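Aldehyde dehydrogenase (Burkholderia vietnamiensis, PDB 5KF0) probably oxidises aldehydes to carboxylic acids with a nicotinamide cofactor, as other members of the aldehyde dehydrogenase family do, and binds NADPH in this structure. Local coordinates at residues Y14-A19 with S212-H217; A263-A268 with A417-D422; V301-Y306 with K397-D402. All coordinates share one frame; numbering follows the deposited sequence. Where two conformers were deposited one is given.

Interaction 1: Y14-A19 with S212-H217. With NDP (NADPH dihydro-nicotinamide-adenine-dinucleotide phosphate), chain E.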
# COMPACT_ATOMS: atom_id res chain seq x y z
N TYR A 14 21.42 -34.22 21.99
CA TYR A 14 20.25 -33.38 21.75
C TYR A 14 19.08 -34.25 21.30
O TYR A 14 19.27 -35.22 20.56
CB TYR A 14 20.51 -32.29 20.68
CG TYR A 14 21.40 -31.17 21.18
CD1 TYR A 14 20.86 -29.98 21.64
CD2 TYR A 14 22.77 -31.32 21.20
CE1 TYR A 14 21.67 -28.96 22.11
CE2 TYR A 14 23.60 -30.31 21.67
CZ TYR A 14 23.04 -29.14 22.12
OH TYR A 14 23.86 -28.14 22.59
N PRO A 15 17.86 -33.91 21.71
CA PRO A 15 16.68 -34.58 21.17
C PRO A 15 16.26 -33.92 19.87
O PRO A 15 16.76 -32.86 19.49
CB PRO A 15 15.63 -34.33 22.26
CG PRO A 15 15.97 -32.91 22.72
CD PRO A 15 17.50 -32.80 22.60
N TYR A 16 15.31 -34.55 19.17
CA TYR A 16 14.57 -33.80 18.17
C TYR A 16 13.25 -33.36 18.77
O TYR A 16 12.89 -33.75 19.88
CB TYR A 16 14.37 -34.58 16.85
CG TYR A 16 13.66 -35.92 16.87
CD1 TYR A 16 12.34 -36.05 17.29
CD2 TYR A 16 14.30 -37.06 16.38
CE1 TYR A 16 11.69 -37.28 17.26
CE2 TYR A 16 13.66 -38.28 16.36
CZ TYR A 16 12.36 -38.39 16.80
OH TYR A 16 11.72 -39.61 16.77
N TYR A 17 12.54 -32.49 18.05
CA TYR A 17 11.31 -31.91 18.57
C TYR A 17 10.15 -32.34 17.69
O TYR A 17 10.11 -32.01 16.49
CB TYR A 17 11.42 -30.39 18.67
CG TYR A 17 12.24 -30.04 19.90
CD1 TYR A 17 11.62 -29.75 21.11
CD2 TYR A 17 13.63 -30.08 19.86
CE1 TYR A 17 12.36 -29.47 22.25
CE2 TYR A 17 14.38 -29.81 21.00
CZ TYR A 17 13.74 -29.50 22.19
OH TYR A 17 14.48 -29.23 23.33
N LEU A 18 9.23 -33.09 18.28
CA LEU A 18 8.07 -33.64 17.58
C LEU A 18 6.83 -33.05 18.24
O LEU A 18 6.59 -33.30 19.43
CB LEU A 18 8.07 -35.18 17.66
CG LEU A 18 6.84 -35.91 17.14
CD1 LEU A 18 6.67 -35.64 15.68
CD2 LEU A 18 6.96 -37.42 17.40
N ALA A 19 6.06 -32.30 17.46
CA ALA A 19 4.85 -31.63 17.96
C ALA A 19 5.14 -30.88 19.27
O ALA A 19 4.49 -31.09 20.30
CB ALA A 19 3.70 -32.62 18.12
N SER A 212 7.59 -28.96 14.50
CA SER A 212 8.54 -30.04 14.72
C SER A 212 9.86 -29.63 14.08
O SER A 212 9.87 -28.97 13.03
CB SER A 212 8.05 -31.38 14.14
OG SER A 212 6.88 -31.83 14.81
N VAL A 213 10.97 -30.02 14.70
CA VAL A 213 12.30 -29.82 14.12
C VAL A 213 12.97 -31.19 14.11
O VAL A 213 13.27 -31.75 15.18
CB VAL A 213 13.13 -28.78 14.88
CG1 VAL A 213 14.53 -28.66 14.26
CG2 VAL A 213 12.42 -27.41 14.86
N LEU A 214 13.17 -31.75 12.93
CA LEU A 214 13.53 -33.16 12.77
C LEU A 214 14.79 -33.30 11.93
O LEU A 214 14.73 -33.14 10.70
CB LEU A 214 12.39 -33.94 12.11
CG LEU A 214 11.04 -33.96 12.83
CD1 LEU A 214 10.05 -34.78 12.03
CD2 LEU A 214 11.18 -34.52 14.23
N PRO A 215 15.93 -33.61 12.54
CA PRO A 215 17.11 -33.95 11.74
C PRO A 215 16.86 -35.22 10.94
O PRO A 215 16.29 -36.18 11.46
CB PRO A 215 18.21 -34.15 12.79
CG PRO A 215 17.69 -33.47 14.05
CD PRO A 215 16.20 -33.66 13.99
N ALA A 216 17.26 -35.20 9.68
CA ALA A 216 17.10 -36.36 8.81
C ALA A 216 18.01 -36.16 7.60
O ALA A 216 18.11 -35.04 7.08
CB ALA A 216 15.65 -36.54 8.34
N HIS A 217 18.68 -37.23 7.19
CA HIS A 217 19.50 -37.16 5.98
C HIS A 217 18.62 -37.06 4.74
O HIS A 217 17.48 -37.53 4.72
CB HIS A 217 20.40 -38.39 5.87
CG HIS A 217 21.38 -38.52 6.99
ND1 HIS A 217 22.50 -37.72 7.10
CD2 HIS A 217 21.44 -39.38 8.04
CE1 HIS A 217 23.19 -38.07 8.17
NE2 HIS A 217 22.57 -39.08 8.75
PA NDP E . 22.34 -28.87 -0.11
O1A NDP E . 21.48 -28.68 -1.32
O2A NDP E . 23.41 -29.94 -0.31
O5B NDP E . 21.49 -29.23 1.18
C5B NDP E . 20.52 -28.25 1.63
C4B NDP E . 19.46 -28.95 2.44
O4B NDP E . 18.68 -29.79 1.57
C3B NDP E . 19.99 -29.87 3.55
O3B NDP E . 19.10 -29.86 4.66
C2B NDP E . 19.95 -31.24 2.86
O2B NDP E . 19.86 -32.36 3.76
C1B NDP E . 18.63 -31.09 2.12
N9A NDP E . 18.44 -32.05 1.04
C8A NDP E . 19.31 -32.40 0.03
N7A NDP E . 18.81 -33.25 -0.83
C5A NDP E . 17.53 -33.50 -0.35
C6A NDP E . 16.48 -34.31 -0.82
N6A NDP E . 16.56 -35.09 -1.90
N1A NDP E . 15.33 -34.31 -0.11
C2A NDP E . 15.24 -33.55 0.98
N3A NDP E . 16.16 -32.75 1.52
C4A NDP E . 17.29 -32.77 0.80
O3 NDP E . 23.03 -27.49 0.25
PN NDP E . 24.12 -27.07 1.34
O1N NDP E . 23.64 -27.44 2.69
O2N NDP E . 25.43 -27.67 0.91
O5D NDP E . 24.19 -25.49 1.25
C5D NDP E . 24.89 -24.76 0.23
C4D NDP E . 23.91 -24.36 -0.85
O4D NDP E . 22.84 -23.56 -0.28
C3D NDP E . 24.55 -23.51 -1.95
O3D NDP E . 24.13 -23.88 -3.25
C2D NDP E . 24.10 -22.10 -1.56
O2D NDP E . 24.11 -21.13 -2.60
C1D NDP E . 22.70 -22.38 -1.04
N1N NDP E . 22.30 -21.25 -0.20
C2N NDP E . 21.23 -20.46 -0.54
C3N NDP E . 20.93 -19.32 0.13
C7N NDP E . 19.72 -18.51 -0.18
O7N NDP E . 19.17 -17.91 0.75
N7N NDP E . 19.32 -18.40 -1.45
C4N NDP E . 21.84 -18.83 1.19
C5N NDP E . 22.74 -19.91 1.68
C6N NDP E . 22.96 -20.99 0.96
P2B NDP E . 21.21 -33.05 4.39
O1X NDP E . 22.37 -32.20 4.03
O2X NDP E . 20.88 -33.17 5.85
O3X NDP E . 21.30 -34.44 3.78
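A first torsion of 58° sets CG of Tyr16 between its own backbone N and carbonyl carbon, the crowded position, within 3.9 Å of Leu214 CD2; a first torsion of -65° turns OG of Ser212 beside its backbone N and brings the hydroxyl against the amide of Ala19. The ring of Tyr16 and the side chain of Leu214 cross obliquely, with CD1 of the tyrosine 3.6 Å from CD2 of the leucine. Tyr16 CB packs on Pro215 CD at 3.5 Å, while Leu214 CD2 meets the ring at CG and CD1. Leu214 CD2 also lies 3.5 Å from Tyr17 O and thus covers part of the backbone link.

That link is a single antiparallel bridge, a hydrogen-bonded pair between Tyr17 and Val213. Tyr17 N gives an almost straight bond of 3.1 Å to Val213 O, while the return bond from Val213 N to Tyr17 O, though shorter at 2.8 Å, is bent to 143° at the hydrogen. Beyond the bridge a side chain takes over from the backbone: Ala19 N donates to Ser212 OG in a nearly straight bond of 2.8 Å. The serine hydroxyl thereby extends the pairing past the last strand residue of 14-19.

The bridge joins the edge of the Rossmann-type cofactor-binding sheet, strand 211-213, to the N-terminal strand 13-18. Just beyond it, Ala216 and His217 reach the NADPH pocket, and Ala216 O accepts a hydrogen bond from Lys185. Helix 192-202 packs on Tyr17 and Val213, helix 48-60 on Tyr16, Leu18, Ser212 and Leu214, and strand 21-23 lies against Tyr16 and Leu18.

Interaction 2: A263-A268 with A417-D422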
# COMPACT_ATOMS: atom_id res chain seq x y z
N ALA A 263 28.72 -11.67 -9.00
CA ALA A 263 29.72 -10.76 -9.53
C ALA A 263 29.64 -9.38 -8.88
O ALA A 263 28.56 -8.91 -8.51
CB ALA A 263 29.55 -10.59 -11.05
N ALA A 264 30.80 -8.72 -8.79
CA ALA A 264 30.89 -7.32 -8.42
C ALA A 264 31.59 -6.55 -9.54
O ALA A 264 32.64 -6.99 -10.03
CB ALA A 264 31.66 -7.13 -7.11
N ILE A 265 31.01 -5.41 -9.93
CA ILE A 265 31.60 -4.53 -10.94
C ILE A 265 32.22 -3.33 -10.23
O ILE A 265 31.59 -2.73 -9.36
CB ILE A 265 30.54 -4.04 -11.94
CG1 ILE A 265 30.03 -5.21 -12.78
CG2 ILE A 265 31.12 -2.93 -12.83
CD1 ILE A 265 28.80 -4.85 -13.62
N VAL A 266 33.46 -2.98 -10.61
CA VAL A 266 34.13 -1.78 -10.12
C VAL A 266 34.23 -0.80 -11.29
O VAL A 266 34.97 -1.05 -12.25
CB VAL A 266 35.52 -2.09 -9.54
CG1 VAL A 266 36.17 -0.80 -9.03
CG2 VAL A 266 35.41 -3.15 -8.43
N ASP A 267 33.49 0.30 -11.21
CA ASP A 267 33.39 1.27 -12.30
C ASP A 267 34.62 2.18 -12.35
O ASP A 267 35.45 2.22 -11.43
CB ASP A 267 32.11 2.10 -12.13
CG ASP A 267 31.58 2.66 -13.44
OD1 ASP A 267 30.48 3.28 -13.39
OD2 ASP A 267 32.22 2.51 -14.50
N ALA A 268 34.71 2.94 -13.44
CA ALA A 268 35.86 3.78 -13.72
C ALA A 268 36.02 4.95 -12.75
O ALA A 268 37.10 5.55 -12.71
CB ALA A 268 35.75 4.31 -15.16
N ALA A 417 23.98 -9.08 -7.65
CA ALA A 417 25.19 -8.50 -8.23
C ALA A 417 25.45 -7.17 -7.53
O ALA A 417 24.53 -6.54 -7.02
CB ALA A 417 25.04 -8.26 -9.75
N GLY A 418 26.71 -6.74 -7.52
CA GLY A 418 27.09 -5.47 -6.94
C GLY A 418 27.79 -4.59 -7.96
O GLY A 418 28.50 -5.07 -8.84
N VAL A 419 27.59 -3.27 -7.83
CA VAL A 419 28.21 -2.29 -8.71
C VAL A 419 28.74 -1.14 -7.87
O VAL A 419 27.95 -0.39 -7.28
CB VAL A 419 27.26 -1.74 -9.79
CG1 VAL A 419 28.05 -0.85 -10.76
CG2 VAL A 419 26.55 -2.87 -10.54
N PHE A 420 30.06 -0.98 -7.83
CA PHE A 420 30.68 0.19 -7.21
C PHE A 420 30.74 1.28 -8.27
O PHE A 420 31.57 1.24 -9.17
CB PHE A 420 32.06 -0.15 -6.67
CG PHE A 420 32.05 -1.12 -5.51
CD1 PHE A 420 31.93 -0.68 -4.20
CD2 PHE A 420 32.18 -2.49 -5.75
CE1 PHE A 420 31.93 -1.57 -3.13
CE2 PHE A 420 32.18 -3.40 -4.68
CZ PHE A 420 32.05 -2.94 -3.38
N THR A 421 29.84 2.26 -8.16
CA THR A 421 29.76 3.37 -9.10
C THR A 421 29.13 4.56 -8.37
O THR A 421 28.35 4.37 -7.43
CB THR A 421 28.92 3.03 -10.35
OG1 THR A 421 29.00 4.11 -11.29
CG2 THR A 421 27.44 2.80 -9.99
N ASP A 422 29.49 5.77 -8.80
CA ASP A 422 28.77 6.96 -8.39
C ASP A 422 27.92 7.52 -9.53
O ASP A 422 27.30 8.57 -9.36
CB ASP A 422 29.74 8.05 -7.89
CG ASP A 422 29.01 9.19 -7.16
OD1 ASP A 422 28.21 8.90 -6.25
OD2 ASP A 422 29.24 10.36 -7.49
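Parallel strand pairing joins Ala263-Val266 to Ala417-Phe420 inside the sheet of the domain that, in this family, carries the catalytic machinery. The strands run 4.5 Å apart at closest approach, with 12° between their directions. Four backbone hydrogen bonds form the ladder, beginning with Gly418 N to Ala263 O and ending with Asp267 N to Phe420 O.

Ile265 and Val419 share one face, CB of the former 4.2 Å from CG1 of the latter. On the face of Ala264 and Val266, the ring of Phe420 turns its edge to Ala264 CB, while its CD2 lies 4.2 Å from Val266 CG2.

Past the ladder, Asp267 OD1 accepts Thr421 OG1 through its anti lone pair, over 2.7 Å. The other oxygen, OD2, receives Ala268 N from above the carboxylate plane, and OD1 is also bonded to His426. These partners fix the turn of the buried carboxylate. Nearby Asp422 bonds to Ser423 and Thr425 of a second subunit.

Helix 401-409 covers Ile265, and helix 274-286 covers Ala264, Val266 and Phe420. Within the sheet, strand 298-302 borders 263-266 and strand 438-441 borders 416-420.

Interaction 3: V301-Y306 with K397-D402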
# COMPACT_ATOMS: atom_id res chain seq x y z
N VAL A 301 36.58 -5.30 -13.23
CA VAL A 301 37.18 -4.03 -12.87
C VAL A 301 37.50 -3.22 -14.12
O VAL A 301 38.10 -3.74 -15.07
CB VAL A 301 38.45 -4.25 -12.03
CG1 VAL A 301 39.06 -2.94 -11.65
CG2 VAL A 301 38.11 -5.09 -10.79
N HIS A 302 37.13 -1.93 -14.11
CA HIS A 302 37.41 -1.09 -15.26
C HIS A 302 38.91 -1.03 -15.52
O HIS A 302 39.72 -0.91 -14.60
CB HIS A 302 36.88 0.33 -15.05
CG HIS A 302 36.90 1.15 -16.31
ND1 HIS A 302 37.94 1.99 -16.64
CD2 HIS A 302 36.01 1.22 -17.34
CE1 HIS A 302 37.69 2.56 -17.81
NE2 HIS A 302 36.53 2.11 -18.25
N ALA A 303 39.28 -1.09 -16.80
CA ALA A 303 40.69 -1.21 -17.16
C ALA A 303 41.53 -0.06 -16.63
O ALA A 303 42.72 -0.24 -16.35
CB ALA A 303 40.82 -1.33 -18.67
N SER A 304 40.94 1.13 -16.46
CA SER A 304 41.71 2.29 -16.01
C SER A 304 42.24 2.11 -14.59
O SER A 304 43.28 2.70 -14.24
CB SER A 304 40.86 3.55 -16.09
OG SER A 304 39.76 3.49 -15.19
N LEU A 305 41.57 1.32 -13.76
CA LEU A 305 41.89 1.08 -12.36
C LEU A 305 42.40 -0.33 -12.09
O LEU A 305 42.71 -0.65 -10.93
CB LEU A 305 40.63 1.30 -11.50
CG LEU A 305 39.90 2.63 -11.64
CD1 LEU A 305 38.70 2.68 -10.68
CD2 LEU A 305 40.87 3.75 -11.35
N TYR A 306 42.43 -1.20 -13.10
CA TYR A 306 42.66 -2.62 -12.89
C TYR A 306 43.97 -2.90 -12.16
O TYR A 306 44.00 -3.66 -11.19
CB TYR A 306 42.62 -3.35 -14.24
CG TYR A 306 42.73 -4.85 -14.13
CD1 TYR A 306 41.59 -5.65 -14.07
CD2 TYR A 306 43.97 -5.48 -14.11
CE1 TYR A 306 41.68 -7.03 -13.99
CE2 TYR A 306 44.08 -6.85 -14.01
CZ TYR A 306 42.93 -7.62 -13.96
OH TYR A 306 43.03 -8.99 -13.87
N LYS A 397 38.79 -7.91 -16.41
CA LYS A 397 38.92 -6.52 -16.84
C LYS A 397 37.84 -6.19 -17.86
O LYS A 397 37.48 -7.04 -18.68
CB LYS A 397 40.32 -6.30 -17.44
CG LYS A 397 40.66 -4.87 -17.85
CD LYS A 397 42.03 -4.82 -18.57
CE LYS A 397 43.17 -5.18 -17.63
NZ LYS A 397 44.50 -4.93 -18.26
N PHE A 398 37.32 -4.96 -17.82
CA PHE A 398 36.41 -4.51 -18.88
C PHE A 398 36.70 -3.06 -19.23
O PHE A 398 37.31 -2.31 -18.46
CB PHE A 398 34.93 -4.66 -18.48
CG PHE A 398 34.47 -3.68 -17.44
CD1 PHE A 398 33.86 -2.48 -17.80
CD2 PHE A 398 34.63 -3.97 -16.08
CE1 PHE A 398 33.43 -1.58 -16.82
CE2 PHE A 398 34.19 -3.08 -15.10
CZ PHE A 398 33.60 -1.88 -15.47
N ASP A 399 36.25 -2.66 -20.44
CA ASP A 399 36.34 -1.30 -20.96
C ASP A 399 35.00 -0.58 -20.95
O ASP A 399 34.92 0.59 -20.58
CB ASP A 399 36.85 -1.29 -22.41
CG ASP A 399 38.24 -1.82 -22.55
OD1 ASP A 399 39.04 -1.66 -21.61
OD2 ASP A 399 38.53 -2.39 -23.62
N ARG A 400 33.94 -1.26 -21.41
CA ARG A 400 32.63 -0.67 -21.60
C ARG A 400 31.69 -1.19 -20.53
O ARG A 400 31.60 -2.40 -20.33
CB ARG A 400 32.05 -1.01 -22.97
CG ARG A 400 32.78 -0.44 -24.16
CD ARG A 400 32.02 -0.76 -25.46
NE ARG A 400 32.05 -2.19 -25.77
CZ ARG A 400 31.05 -3.04 -25.52
NH1 ARG A 400 29.93 -2.61 -24.96
NH2 ARG A 400 31.18 -4.32 -25.84
N PHE A 401 30.96 -0.29 -19.87
CA PHE A 401 30.06 -0.70 -18.79
C PHE A 401 29.06 -1.75 -19.26
O PHE A 401 28.77 -2.71 -18.54
CB PHE A 401 29.35 0.52 -18.21
CG PHE A 401 28.62 0.25 -16.92
CD1 PHE A 401 29.33 0.06 -15.74
CD2 PHE A 401 27.24 0.19 -16.89
CE1 PHE A 401 28.66 -0.19 -14.55
CE2 PHE A 401 26.56 -0.06 -15.70
CZ PHE A 401 27.28 -0.26 -14.53
N ASP A 402 28.52 -1.60 -20.48
CA ASP A 402 27.54 -2.57 -20.97
C ASP A 402 28.15 -3.96 -21.14
O ASP A 402 27.45 -4.97 -20.98
CB ASP A 402 26.95 -2.10 -22.30
CG ASP A 402 25.70 -1.26 -22.13
OD1 ASP A 402 25.31 -0.98 -20.98
OD2 ASP A 402 25.10 -0.89 -23.17
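Aromatic contacts join His302 to Phe398. The imidazole presents its edge to the phenyl face in an offset edge-to-face pair, centroids 5.5 Å apart and planes at 85°. His302 CA also sits over that face as a CH-pi donor, 4.0 Å from the Phe398 ring centroid. A first torsion of 71° places Phe398 CG between its backbone N and carbonyl carbon. Phe398 CE2 comes 3.3 Å from His302 N.

A second aromatic surface receives a lysine. Lys397 crosses Tyr306 at about a right angle, its CE over one face and nearer the rim, 3.5 Å from Tyr306 CG. Lys397 NZ forms an off-centre cation-pi contact, 4.7 Å from the Tyr306 ring centroid. Meanwhile Lys397 CG packs on Ala303 CB, and the hydroxyl of Tyr306 bonds to Glu375.

Among the polar links, Phe398 N donates to Val301 O and Ala303 N to Phe398 O. His302 NE2 makes a weak, bent bond to Asp399 O, 3.2 Å long. On the other side of the imidazole, ND1 accepts Ser304 N, which approaches from well out of the ring plane, and shares a hydrogen bond with Ser304 OG, steadying the ring.

The contact pairs strands 298-302 and 392-398 in parallel within the sheet of this family's catalytic domain, where 392-398 gives way to helix 401-409. That helix packs on Phe398, and strand 263-266 touches Val301 and Phe398.

Followed from the N terminus, the chain first closes a loop at interaction 1, where strand 13-18 is met by strand 211-213 after 192 intervening residues have built much of the cofactor-binding domain. Interaction 2 then opens at 263-268 and closes at 417-422, and interaction 3 is nested within that loop. The last two touch, their centres about 10 Å apart: a backbone hydrogen bond from His302 N to Val266 O joins them, strands 263-266 and 298-302 being neighbours in one sheet. Helix 401-409 leads from one contact to strand 416-420 of the other. Interaction 1 lies on the opposite side of the chain's centre from the other two, about 43 Å from interaction 2 between centres.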